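Local coordinates for uncharacterized HDOD domain protein (Geobacter sulfurreducens, PDB 3HC1) that is of unknown function but binds two iron(III) ions in an HD-type metal site, consistent with a metal-dependent phosphohydrolase fold, at residues 237-240 and 241-245. Numbering follows the deposited sequence.
Sequences ADEY and CTLRR. With FE (Fe (III) ion), chain C.
Tyr240, in the last turn of helix 229-243, and Arg244, just past its end, meet through a CH-pi contact: Arg244 CG lies over one face of the Tyr240 ring, 3.7 Å from its centroid and displaced toward the rim. With CG of Tyr240 anti to the backbone N (chi1 180°), the ring leans obliquely toward the helix's C-terminal end, within reach of Arg244. The Arg244 chain bends at chi2 (-61°), and its guanidinium plane stands at 87° to the ring, with Tyr240 OH at its edge. Both polar ends converge on Asp289 of helix 281-302, which accepts a hydrogen bond from the phenol and forms a salt bridge with Arg244 NH2. Replacing Tyr240 by an alanine is likely to leave the aliphatic part of Arg244 without its aromatic floor and Asp289 without the phenol hydroxyl.

Two residues earlier in the chain, Thr242 turns OG1 back to the carbonyl of Asp238, giving a bond of 2.8 Å from Thr242 OG1 to Asp238 O that approaches from above the carbonyl plane and ties the threonine to the helix backbone. The same oxygen takes the helical N-H of Thr242 (N to O 2.9 Å) and is thus gripped twice. A water donates to both Thr242 OG1 and Asp238 OD2, the latter at 2.7 Å, while Asp238 OD1 binds iron at 2.2 Å. His122, His152, Asp153 and Asp238 match the H...HD...D signature of HD domains, and Glu249 adds a further ligand. The chemistry implies a second-shell role: the water between Thr242 OG1 and Asp238 OD2 is likely to help orient the carboxylate whose other oxygen binds the metal.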
ATOM      1  N   ALA A 237       1.279  -4.948  -8.233  1.00 19.67           N
ATOM      2  CA  ALA A 237       2.003  -3.703  -7.978  1.00 17.39           C
ATOM      3  C   ALA A 237       3.222  -3.898  -7.065  1.00 14.07           C
ATOM      4  O   ALA A 237       4.265  -3.270  -7.276  1.00 16.13           O
ATOM      5  CB  ALA A 237       1.064  -2.595  -7.457  1.00 13.75           C
ATOM      6  N   ASP A 238       3.121  -4.788  -6.095  1.00 17.38           N
ATOM      7  CA  ASP A 238       4.218  -5.029  -5.198  1.00 15.78           C
ATOM      8  C   ASP A 238       5.376  -5.702  -5.934  1.00 14.02           C
ATOM      9  O   ASP A 238       6.528  -5.264  -5.845  1.00 14.11           O
ATOM     10  CB  ASP A 238       3.788  -5.871  -3.991  1.00 19.27           C
ATOM     11  CG  ASP A 238       4.954  -6.314  -3.182  1.00 20.55           C
ATOM     12  OD1 ASP A 238       5.666  -5.425  -2.719  1.00 16.45           O
ATOM     13  OD2 ASP A 238       5.210  -7.524  -3.039  1.00 14.99           O
ATOM     14  N   GLU A 239       5.076  -6.774  -6.657  1.00 16.13           N
ATOM     15  CA  GLU A 239       6.091  -7.454  -7.446  1.00 17.62           C
ATOM     16  C   GLU A 239       6.744  -6.510  -8.495  1.00 16.40           C
ATOM     17  O   GLU A 239       7.974  -6.474  -8.649  1.00 16.10           O
ATOM     18  CB  GLU A 239       5.544  -8.755  -8.067  1.00 18.44           C
ATOM     19  CG  GLU A 239       6.681  -9.606  -8.632  1.00 15.94           C
ATOM     20  CD  GLU A 239       6.320 -11.023  -8.873  1.00 21.89           C
ATOM     21  OE1 GLU A 239       5.124 -11.264  -8.940  1.00 14.23           O
ATOM     22  OE2 GLU A 239       7.220 -11.895  -8.955  1.00 15.13           O
ATOM     23  N   TYR A 240       5.926  -5.682  -9.135  1.00 16.60           N
ATOM     24  CA  TYR A 240       6.402  -4.721 -10.104  1.00 15.61           C
ATOM     25  C   TYR A 240       7.398  -3.751  -9.459  1.00 16.89           C
ATOM     26  O   TYR A 240       8.521  -3.601  -9.946  1.00 18.55           O
ATOM     27  CB  TYR A 240       5.254  -3.927 -10.751  1.00 17.38           C
ATOM     28  CG  TYR A 240       5.775  -2.934 -11.743  1.00 20.46           C
ATOM     29  CD1 TYR A 240       6.188  -1.665 -11.345  1.00 19.75           C
ATOM     30  CD2 TYR A 240       5.919  -3.277 -13.074  1.00 22.52           C
ATOM     31  CE1 TYR A 240       6.714  -0.796 -12.255  1.00 19.38           C
ATOM     32  CE2 TYR A 240       6.445  -2.421 -13.975  1.00 23.38           C
ATOM     33  CZ  TYR A 240       6.828  -1.185 -13.590  1.00 19.05           C
ATOM     34  OH  TYR A 240       7.372  -0.356 -14.534  1.00 19.19           O
ATOM     35  N   CYS A 241       6.983  -3.118  -8.355  1.00 13.73           N
ATOM     36  CA  CYS A 241       7.821  -2.189  -7.615  1.00 13.05           C
ATOM     37  C   CYS A 241       9.116  -2.840  -7.151  1.00 16.17           C
ATOM     38  O   CYS A 241      10.167  -2.243  -7.286  1.00 17.05           O
ATOM     39  CB  CYS A 241       7.070  -1.594  -6.466  1.00 15.65           C
ATOM     40  SG  CYS A 241       5.873  -0.337  -7.041  1.00 18.14           S
ATOM     41  N   THR A 242       9.041  -4.083  -6.660  1.00 14.88           N
ATOM     42  CA  THR A 242      10.214  -4.792  -6.160  1.00 14.27           C
ATOM     43  C   THR A 242      11.183  -5.047  -7.294  1.00 13.68           C
ATOM     44  O   THR A 242      12.387  -4.926  -7.113  1.00 14.30           O
ATOM     45  CB  THR A 242       9.807  -6.098  -5.465  1.00 14.56           C
ATOM     46  OG1 THR A 242       8.902  -5.758  -4.416  1.00 13.00           O
ATOM     47  CG2 THR A 242      11.027  -6.852  -4.863  1.00 12.29           C
ATOM     48  N   LEU A 243      10.648  -5.391  -8.455  1.00 15.92           N
ATOM     49  CA  LEU A 243      11.463  -5.637  -9.667  1.00 17.81           C
ATOM     50  C   LEU A 243      11.919  -4.379 -10.407  1.00 17.43           C
ATOM     51  O   LEU A 243      12.817  -4.479 -11.200  1.00 19.74           O
ATOM     52  CB  LEU A 243      10.755  -6.593 -10.635  1.00 19.98           C
ATOM     53  CG  LEU A 243      10.691  -8.065 -10.205  1.00 20.22           C
ATOM     54  CD1 LEU A 243       9.678  -8.857 -11.096  1.00 17.79           C
ATOM     55  CD2 LEU A 243      12.051  -8.758 -10.138  1.00 16.24           C
ATOM     56  N   ARG A 244      11.348  -3.219 -10.143  1.00 16.04           N
ATOM     57  CA  ARG A 244      11.702  -1.975 -10.828  1.00 19.95           C
ATOM     58  C   ARG A 244      12.216  -0.896  -9.876  1.00 17.41           C
ATOM     59  O   ARG A 244      11.864   0.276  -9.993  1.00 22.28           O
ATOM     60  CB  ARG A 244      10.477  -1.450 -11.591  1.00 22.18           C
ATOM     61  CG  ARG A 244       9.982  -2.353 -12.704  1.00 20.39           C
ATOM     62  CD  ARG A 244      10.999  -2.585 -13.776  1.00 31.95           C
ATOM     63  NE  ARG A 244      10.419  -3.064 -15.035  1.00 27.07           N
ATOM     64  CZ  ARG A 244      11.044  -3.845 -15.931  1.00 27.83           C
ATOM     65  NH1 ARG A 244      12.260  -4.266 -15.727  1.00 26.81           N
ATOM     66  NH2 ARG A 244      10.439  -4.219 -17.046  1.00 27.19           N
ATOM     67  N   ARG A 245      13.018  -1.308  -8.904  1.00 19.20           N
ATOM     68  CA  ARG A 245      13.805  -0.430  -8.052  1.00 21.26           C
ATOM     69  C   ARG A 245      12.939   0.458  -7.159  1.00 22.12           C
ATOM     70  O   ARG A 245      13.343   1.561  -6.838  1.00 19.82           O
ATOM     71  CB  ARG A 245      14.788   0.453  -8.855  1.00 23.35           C
ATOM     72  CG  ARG A 245      15.720  -0.283  -9.879  1.00 26.27           C
ATOM     73  CD  ARG A 245      16.569   0.739 -10.661  1.00 29.00           C
ATOM     74  NE  ARG A 245      17.822   0.154 -11.141  1.00 39.30           N
ATOM     75  CZ  ARG A 245      18.103  -0.155 -12.407  1.00 42.39           C
ATOM     76  NH1 ARG A 245      17.221   0.045 -13.393  1.00 48.92           N
ATOM     77  NH2 ARG A 245      19.294  -0.673 -12.697  1.00 39.58           N
TER
HETATM   78 FE    FE C 306       5.671  -4.922  -0.523  1.00 19.20          FE
HETATM   79  O   HOH W   1       7.881  -7.959  -3.043  1.00 19.30           O
HETATM   80  O   HOH W   2       4.918  -6.742  -0.252  1.00 15.87           O